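Local coordinates for proteasome assembly chaperone family protein (Pyrococcus furiosus DSM 3638, PDB 3WZ2) that probably acts as a chaperone in the assembly of the archaeal proteasome, at residues D184-E196 against V208-L222. Sequence-based numbering, arbitrary orientation.
Sequences DRPDPRAAANVVE and VEPLLKEAEMIEEQL
Val208 packs against Ala192, Val195 and Glu196 where residues 188-196 run nearly antiparallel to helix 209-213, the two segment axes 9.2 Å apart. Its CG1, anti to its own carbonyl carbon (chi1 -59°), lies 3.6 Å from Val195 CG1, while CG2 rests on the aliphatic stem of Glu196. Small Ala192 suits the close approach: its CB meets Leu212 CD2 at 3.7 Å, and Leu211 CD2 lies 4.0 Å from the same CB. Replacing Val208 by an alanine removes both methyls and is likely to leave a gap beside Val195 and the Glu196 stem less firmly packed. Further along, Pro188 sits in the first turn, where lacking an N-H costs the helix no bond; its rigid ring sets CG 3.9 Å from Ala215 CB and also reaches Ile218. Asp187 caps this turn, its OD1 accepting from Ala190 N, and Pro186 CB lies 4.2 Å from Leu222 CB.

The solvent side is looser and more polar. The exposed guanidinium of Arg189, its chain bent at chi3, lays one face over Ala215 CB. Arg185 NH1 pairs with Glu219 OE1 in a salt bridge modelled at a doubtfully short 2.3 Å, with guanidinium and carboxylate planes 70° apart.

After Glu214 the chain turns, so helix 215-221 crosses residues 188-196 at 116°. Ala191, Val195 and Leu222 lie against helix 32-43, and Asp187 OD2 is hydrogen-bonded to Thr181 OG1 at the end of strand 174-181.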
ATOM      1  N   ASP B 184       6.505  20.821  22.840  1.00 40.37           N
ATOM      2  CA  ASP B 184       6.797  19.413  23.082  1.00 42.59           C
ATOM      3  C   ASP B 184       6.176  18.902  24.351  1.00 39.11           C
ATOM      4  O   ASP B 184       6.581  17.887  24.901  1.00 42.53           O
ATOM      5  CB  ASP B 184       8.310  19.139  22.970  1.00 48.48           C
ATOM      6  CG  ASP B 184       9.196  20.119  23.742  1.00 53.18           C
ATOM      7  OD1 ASP B 184      10.427  19.993  23.577  1.00 50.97           O
ATOM      8  OD2 ASP B 184       8.699  20.983  24.490  1.00 53.65           O
ATOM      9  N   ARG B 185       5.096  19.557  24.754  1.00 35.47           N
ATOM     10  CA  ARG B 185       4.287  19.051  25.843  1.00 35.92           C
ATOM     11  C   ARG B 185       2.864  19.567  25.735  1.00 32.56           C
ATOM     12  O   ARG B 185       2.633  20.626  25.167  1.00 33.07           O
ATOM     13  CB  ARG B 185       4.924  19.402  27.217  1.00 41.88           C
ATOM     14  CG  ARG B 185       4.873  20.878  27.642  1.00 46.20           C
ATOM     15  CD  ARG B 185       5.999  21.370  28.603  1.00 47.53           C
ATOM     16  NE  ARG B 185       6.979  20.353  29.031  1.00 55.73           N
ATOM     17  CZ  ARG B 185       6.873  19.524  30.073  1.00 48.74           C
ATOM     18  NH1 ARG B 185       5.844  19.567  30.887  1.00 44.37           N
ATOM     19  NH2 ARG B 185       7.857  18.664  30.324  1.00 56.31           N
ATOM     20  N   PRO B 186       1.909  18.853  26.340  1.00 30.16           N
ATOM     21  CA  PRO B 186       0.587  19.445  26.464  1.00 28.95           C
ATOM     22  C   PRO B 186       0.621  20.749  27.220  1.00 28.52           C
ATOM     23  O   PRO B 186       1.291  20.854  28.260  1.00 32.45           O
ATOM     24  CB  PRO B 186      -0.228  18.402  27.250  1.00 29.61           C
ATOM     25  CG  PRO B 186       0.625  17.175  27.302  1.00 30.67           C
ATOM     26  CD  PRO B 186       2.047  17.649  27.179  1.00 30.80           C
ATOM     27  N   ASP B 187      -0.100  21.746  26.716  1.00 25.81           N
ATOM     28  CA  ASP B 187      -0.036  23.103  27.289  1.00 25.91           C
ATOM     29  C   ASP B 187      -1.413  23.706  27.502  1.00 25.00           C
ATOM     30  O   ASP B 187      -1.914  24.480  26.680  1.00 24.56           O
ATOM     31  CB  ASP B 187       0.857  24.009  26.441  1.00 25.88           C
ATOM     32  CG  ASP B 187       1.235  25.310  27.166  1.00 26.24           C
ATOM     33  OD1 ASP B 187       0.599  25.612  28.228  1.00 26.47           O
ATOM     34  OD2 ASP B 187       2.154  26.000  26.648  1.00 24.47           O
ATOM     35  N   PRO B 188      -2.034  23.379  28.621  1.00 25.19           N
ATOM     36  CA  PRO B 188      -3.343  23.973  28.899  1.00 24.51           C
ATOM     37  C   PRO B 188      -3.305  25.482  29.135  1.00 24.96           C
ATOM     38  O   PRO B 188      -4.346  26.151  28.989  1.00 23.96           O
ATOM     39  CB  PRO B 188      -3.827  23.240  30.163  1.00 24.98           C
ATOM     40  CG  PRO B 188      -2.655  22.504  30.679  1.00 25.42           C
ATOM     41  CD  PRO B 188      -1.657  22.346  29.582  1.00 25.04           C
ATOM     42  N   ARG B 189      -2.150  26.018  29.488  1.00 24.79           N
ATOM     43  CA  ARG B 189      -2.044  27.462  29.708  1.00 28.70           C
ATOM     44  C   ARG B 189      -2.052  28.237  28.426  1.00 25.94           C
ATOM     45  O   ARG B 189      -2.715  29.246  28.349  1.00 26.77           O
ATOM     46  CB  ARG B 189      -0.793  27.806  30.496  1.00 33.47           C
ATOM     47  CG  ARG B 189      -0.946  27.316  31.922  1.00 41.62           C
ATOM     48  CD  ARG B 189       0.286  27.526  32.758  1.00 48.95           C
ATOM     49  NE  ARG B 189       0.316  26.397  33.674  1.00 58.88           N
ATOM     50  CZ  ARG B 189      -0.318  26.334  34.841  1.00 60.46           C
ATOM     51  NH1 ARG B 189      -1.015  27.366  35.313  1.00 60.41           N
ATOM     52  NH2 ARG B 189      -0.204  25.223  35.551  1.00 65.85           N
ATOM     53  N   ALA B 190      -1.377  27.724  27.410  1.00 23.25           N
ATOM     54  CA  ALA B 190      -1.527  28.232  26.070  1.00 22.14           C
ATOM     55  C   ALA B 190      -2.942  28.082  25.555  1.00 20.09           C
ATOM     56  O   ALA B 190      -3.487  29.020  24.983  1.00 20.02           O
ATOM     57  CB  ALA B 190      -0.545  27.548  25.115  1.00 23.78           C
ATOM     58  N   ALA B 191      -3.586  26.957  25.853  1.00 19.80           N
ATOM     59  CA  ALA B 191      -4.986  26.791  25.495  1.00 19.38           C
ATOM     60  C   ALA B 191      -5.846  27.886  26.103  1.00 19.05           C
ATOM     61  O   ALA B 191      -6.723  28.460  25.463  1.00 20.68           O
ATOM     62  CB  ALA B 191      -5.497  25.429  25.880  1.00 18.40           C
ATOM     63  N   ALA B 192      -5.606  28.172  27.360  1.00 21.31           N
ATOM     64  CA  ALA B 192      -6.351  29.208  28.065  1.00 20.90           C
ATOM     65  C   ALA B 192      -6.133  30.551  27.420  1.00 19.77           C
ATOM     66  O   ALA B 192      -7.082  31.307  27.282  1.00 21.56           O
ATOM     67  CB  ALA B 192      -5.939  29.255  29.535  1.00 22.69           C
ATOM     68  N   ASN B 193      -4.889  30.867  27.044  1.00 19.37           N
ATOM     69  CA  ASN B 193      -4.628  32.107  26.324  1.00 20.35           C
ATOM     70  C   ASN B 193      -5.469  32.207  25.032  1.00 21.15           C
ATOM     71  O   ASN B 193      -6.001  33.266  24.697  1.00 20.38           O
ATOM     72  CB  ASN B 193      -3.143  32.224  25.941  1.00 21.92           C
ATOM     73  CG  ASN B 193      -2.207  32.285  27.154  1.00 21.34           C
ATOM     74  OD1 ASN B 193      -2.629  32.648  28.228  1.00 21.93           O
ATOM     75  ND2 ASN B 193      -0.913  32.011  26.938  1.00 19.27           N
ATOM     76  N   VAL B 194      -5.576  31.090  24.309  1.00 19.86           N
ATOM     77  CA  VAL B 194      -6.339  31.068  23.074  1.00 20.13           C
ATOM     78  C   VAL B 194      -7.835  31.227  23.335  1.00 19.74           C
ATOM     79  O   VAL B 194      -8.518  31.985  22.650  1.00 19.09           O
ATOM     80  CB  VAL B 194      -6.058  29.786  22.274  1.00 19.70           C
ATOM     81  CG1 VAL B 194      -7.054  29.628  21.170  1.00 20.03           C
ATOM     82  CG2 VAL B 194      -4.640  29.846  21.730  1.00 21.96           C
ATOM     83  N   VAL B 195      -8.343  30.555  24.358  1.00 20.17           N
ATOM     84  CA  VAL B 195      -9.736  30.719  24.709  1.00 21.44           C
ATOM     85  C   VAL B 195     -10.079  32.169  25.080  1.00 21.70           C
ATOM     86  O   VAL B 195     -11.116  32.673  24.660  1.00 20.44           O
ATOM     87  CB  VAL B 195     -10.149  29.804  25.857  1.00 22.79           C
ATOM     88  CG1 VAL B 195     -11.552  30.148  26.348  1.00 22.31           C
ATOM     89  CG2 VAL B 195     -10.078  28.374  25.398  1.00 25.10           C
ATOM     90  N   GLU B 196      -9.192  32.843  25.805  1.00 21.69           N
ATOM     91  CA  GLU B 196      -9.425  34.255  26.140  1.00 25.88           C
ATOM     92  C   GLU B 196      -9.594  35.107  24.891  1.00 23.27           C
ATOM     93  O   GLU B 196     -10.466  35.951  24.847  1.00 24.45           O
ATOM     94  CB  GLU B 196      -8.301  34.867  27.015  1.00 29.56           C
ATOM     95  CG  GLU B 196      -8.325  34.425  28.474  1.00 38.18           C
ATOM     96  CD  GLU B 196      -7.193  35.038  29.319  1.00 45.27           C
ATOM     97  OE1 GLU B 196      -5.983  34.851  29.010  1.00 49.75           O
ATOM     98  OE2 GLU B 196      -7.521  35.744  30.298  1.00 55.20           O
ATOM     99  N   VAL B 208     -11.622  31.283  31.823  1.00 28.95           N
ATOM    100  CA  VAL B 208     -10.603  30.236  31.758  1.00 32.76           C
ATOM    101  C   VAL B 208     -10.071  29.755  33.108  1.00 34.34           C
ATOM    102  O   VAL B 208      -9.190  28.872  33.141  1.00 35.84           O
ATOM    103  CB  VAL B 208      -9.397  30.615  30.857  1.00 30.07           C
ATOM    104  CG1 VAL B 208      -9.892  30.894  29.455  1.00 33.37           C
ATOM    105  CG2 VAL B 208      -8.614  31.783  31.410  1.00 30.06           C
ATOM    106  N   GLU B 209     -10.600  30.289  34.208  1.00 37.05           N
ATOM    107  CA  GLU B 209     -10.103  29.909  35.526  1.00 39.27           C
ATOM    108  C   GLU B 209     -10.201  28.418  35.817  1.00 35.27           C
ATOM    109  O   GLU B 209      -9.247  27.824  36.324  1.00 38.75           O
ATOM    110  CB  GLU B 209     -10.765  30.740  36.629  1.00 46.35           C
ATOM    111  CG  GLU B 209     -10.337  32.208  36.636  1.00 54.39           C
ATOM    112  CD  GLU B 209      -8.859  32.410  36.980  1.00 66.51           C
ATOM    113  OE1 GLU B 209      -8.379  31.774  37.954  1.00 75.29           O
ATOM    114  OE2 GLU B 209      -8.173  33.210  36.291  1.00 67.23           O
ATOM    115  N   PRO B 210     -11.315  27.776  35.447  1.00 36.46           N
ATOM    116  CA  PRO B 210     -11.360  26.319  35.623  1.00 37.25           C
ATOM    117  C   PRO B 210     -10.296  25.510  34.834  1.00 39.15           C
ATOM    118  O   PRO B 210      -9.826  24.455  35.281  1.00 45.41           O
ATOM    119  CB  PRO B 210     -12.781  25.948  35.174  1.00 35.42           C
ATOM    120  CG  PRO B 210     -13.553  27.208  35.233  1.00 35.80           C
ATOM    121  CD  PRO B 210     -12.583  28.302  34.910  1.00 37.35           C
ATOM    122  N   LEU B 211      -9.868  26.047  33.701  1.00 38.87           N
ATOM    123  CA  LEU B 211      -8.785  25.446  32.910  1.00 35.29           C
ATOM    124  C   LEU B 211      -7.445  25.608  33.592  1.00 35.97           C
ATOM    125  O   LEU B 211      -6.630  24.675  33.616  1.00 41.29           O
ATOM    126  CB  LEU B 211      -8.686  26.146  31.545  1.00 33.58           C
ATOM    127  CG  LEU B 211      -8.062  25.456  30.347  1.00 32.24           C
ATOM    128  CD1 LEU B 211      -8.370  23.979  30.379  1.00 31.51           C
ATOM    129  CD2 LEU B 211      -8.340  26.056  28.955  1.00 31.67           C
ATOM    130  N   LEU B 212      -7.159  26.822  34.068  1.00 36.30           N
ATOM    131  CA  LEU B 212      -5.896  27.070  34.751  1.00 40.83           C
ATOM    132  C   LEU B 212      -5.843  26.253  36.054  1.00 41.43           C
ATOM    133  O   LEU B 212      -4.782  25.800  36.448  1.00 45.65           O
ATOM    134  CB  LEU B 212      -5.703  28.562  35.029  1.00 41.64           C
ATOM    135  CG  LEU B 212      -5.630  29.465  33.784  1.00 44.57           C
ATOM    136  CD1 LEU B 212      -5.572  30.928  34.196  1.00 44.15           C
ATOM    137  CD2 LEU B 212      -4.430  29.122  32.913  1.00 41.83           C
ATOM    138  N   LYS B 213      -6.998  26.070  36.690  1.00 42.77           N
ATOM    139  CA  LYS B 213      -7.117  25.334  37.947  1.00 51.71           C
ATOM    140  C   LYS B 213      -6.745  23.857  37.770  1.00 48.34           C
ATOM    141  O   LYS B 213      -6.076  23.249  38.626  1.00 48.13           O
ATOM    142  CB  LYS B 213      -8.555  25.487  38.516  1.00 59.88           C
ATOM    143  CG  LYS B 213      -9.068  24.262  39.275  1.00 71.96           C
ATOM    144  CD  LYS B 213     -10.172  24.595  40.284  1.00 77.22           C
ATOM    145  CE  LYS B 213      -9.815  24.071  41.673  1.00 81.39           C
ATOM    146  NZ  LYS B 213     -10.887  24.319  42.675  1.00 82.71           N
ATOM    147  N   GLU B 214      -7.116  23.299  36.630  1.00 45.96           N
ATOM    148  CA  GLU B 214      -6.817  21.909  36.361  1.00 44.20           C
ATOM    149  C   GLU B 214      -5.640  21.711  35.425  1.00 40.28           C
ATOM    150  O   GLU B 214      -5.418  20.603  34.951  1.00 41.82           O
ATOM    151  CB  GLU B 214      -8.019  21.236  35.765  1.00 52.97           C
ATOM    152  CG  GLU B 214      -9.273  21.328  36.592  1.00 61.05           C
ATOM    153  CD  GLU B 214     -10.509  20.749  35.852  1.00 72.23           C
ATOM    154  OE1 GLU B 214     -10.355  19.908  34.904  1.00 77.63           O
ATOM    155  OE2 GLU B 214     -11.658  21.175  36.169  1.00 77.54           O
ATOM    156  N   ALA B 215      -4.819  22.730  35.237  1.00 36.28           N
ATOM    157  CA  ALA B 215      -3.693  22.648  34.309  1.00 39.35           C
ATOM    158  C   ALA B 215      -2.784  21.445  34.567  1.00 40.60           C
ATOM    159  O   ALA B 215      -2.436  20.703  33.615  1.00 34.29           O
ATOM    160  CB  ALA B 215      -2.861  23.931  34.334  1.00 41.05           C
ATOM    161  N   GLU B 216      -2.345  21.286  35.821  1.00 40.94           N
ATOM    162  CA  GLU B 216      -1.400  20.207  36.177  1.00 41.53           C
ATOM    163  C   GLU B 216      -2.008  18.856  35.848  1.00 38.40           C
ATOM    164  O   GLU B 216      -1.361  18.011  35.234  1.00 37.53           O
ATOM    165  CB  GLU B 216      -0.963  20.273  37.661  1.00 45.83           C
ATOM    166  CG  GLU B 216      -0.742  18.917  38.354  1.00 53.79           C
ATOM    167  CD  GLU B 216      -0.400  19.028  39.848  1.00 55.62           C
ATOM    168  OE1 GLU B 216      -0.370  20.157  40.399  1.00 53.08           O
ATOM    169  OE2 GLU B 216      -0.175  17.971  40.468  1.00 58.74           O
ATOM    170  N   MET B 217      -3.258  18.668  36.249  1.00 37.21           N
ATOM    171  CA  MET B 217      -3.954  17.422  36.016  1.00 41.55           C
ATOM    172  C   MET B 217      -4.117  17.140  34.514  1.00 41.61           C
ATOM    173  O   MET B 217      -3.876  16.012  34.056  1.00 41.27           O
ATOM    174  CB  MET B 217      -5.322  17.481  36.705  1.00 50.76           C
ATOM    175  CG  MET B 217      -6.305  16.405  36.299  1.00 62.54           C
ATOM    176  SD  MET B 217      -7.919  16.699  37.106  1.00 83.88           S
ATOM    177  CE  MET B 217      -9.075  17.338  35.869  1.00 76.04           C
ATOM    178  N   ILE B 218      -4.522  18.155  33.746  1.00 38.30           N
ATOM    179  CA  ILE B 218      -4.696  18.000  32.308  1.00 36.12           C
ATOM    180  C   ILE B 218      -3.375  17.646  31.637  1.00 36.02           C
ATOM    181  O   ILE B 218      -3.319  16.769  30.772  1.00 31.77           O
ATOM    182  CB  ILE B 218      -5.280  19.275  31.679  1.00 39.48           C
ATOM    183  CG1 ILE B 218      -6.748  19.450  32.097  1.00 37.96           C
ATOM    184  CG2 ILE B 218      -5.191  19.222  30.163  1.00 38.66           C
ATOM    185  CD1 ILE B 218      -7.202  20.893  32.067  1.00 40.16           C
ATOM    186  N   GLU B 219      -2.300  18.299  32.055  1.00 35.89           N
ATOM    187  CA  GLU B 219      -0.984  17.994  31.503  1.00 40.02           C
ATOM    188  C   GLU B 219      -0.607  16.539  31.724  1.00 44.26           C
ATOM    189  O   GLU B 219      -0.022  15.893  30.840  1.00 40.13           O
ATOM    190  CB  GLU B 219       0.081  18.896  32.095  1.00 44.06           C
ATOM    191  CG  GLU B 219       1.427  18.739  31.412  1.00 53.58           C
ATOM    192  CD  GLU B 219       2.374  19.944  31.730  1.00 54.86           C
ATOM    193  OE1 GLU B 219       3.612  19.888  31.493  1.00 64.03           O
ATOM    194  OE2 GLU B 219       1.882  20.985  32.239  1.00 48.83           O
ATOM    195  N   GLU B 220      -0.988  16.012  32.879  1.00 48.47           N
ATOM    196  CA  GLU B 220      -0.743  14.619  33.197  1.00 55.36           C
ATOM    197  C   GLU B 220      -1.624  13.664  32.422  1.00 46.17           C
ATOM    198  O   GLU B 220      -1.122  12.737  31.817  1.00 45.19           O
ATOM    199  CB  GLU B 220      -0.965  14.389  34.685  1.00 65.89           C
ATOM    200  CG  GLU B 220      -0.619  12.997  35.180  1.00 76.69           C
ATOM    201  CD  GLU B 220       0.864  12.747  35.013  1.00 91.85           C
ATOM    202  OE1 GLU B 220       1.654  13.427  35.709  1.00 96.05           O
ATOM    203  OE2 GLU B 220       1.233  11.923  34.148  1.00103.40           O
ATOM    204  N   GLN B 221      -2.930  13.872  32.439  1.00 47.16           N
ATOM    205  CA  GLN B 221      -3.808  12.955  31.712  1.00 50.81           C
ATOM    206  C   GLN B 221      -3.576  12.947  30.187  1.00 51.31           C
ATOM    207  O   GLN B 221      -3.982  12.004  29.527  1.00 58.16           O
ATOM    208  CB  GLN B 221      -5.284  13.175  32.029  1.00 53.99           C
ATOM    209  CG  GLN B 221      -5.781  14.541  31.673  1.00 65.55           C
ATOM    210  CD  GLN B 221      -7.290  14.665  31.728  1.00 74.94           C
ATOM    211  OE1 GLN B 221      -8.006  14.099  30.895  1.00 80.52           O
ATOM    212  NE2 GLN B 221      -7.787  15.421  32.712  1.00 81.30           N
ATOM    213  N   LEU B 222      -2.962  13.983  29.620  1.00 46.31           N
ATOM    214  CA  LEU B 222      -2.826  14.051  28.173  1.00 45.79           C
ATOM    215  C   LEU B 222      -1.414  13.717  27.755  1.00 45.60           C
ATOM    216  O   LEU B 222      -1.113  13.738  26.567  1.00 42.34           O
ATOM    217  CB  LEU B 222      -3.220  15.438  27.598  1.00 44.21           C
ATOM    218  CG  LEU B 222      -4.596  15.890  27.059  1.00 46.31           C
ATOM    219  CD1 LEU B 222      -5.590  15.279  27.987  1.00 52.79           C
ATOM    220  CD2 LEU B 222      -5.023  17.345  26.759  1.00 43.56           C
TER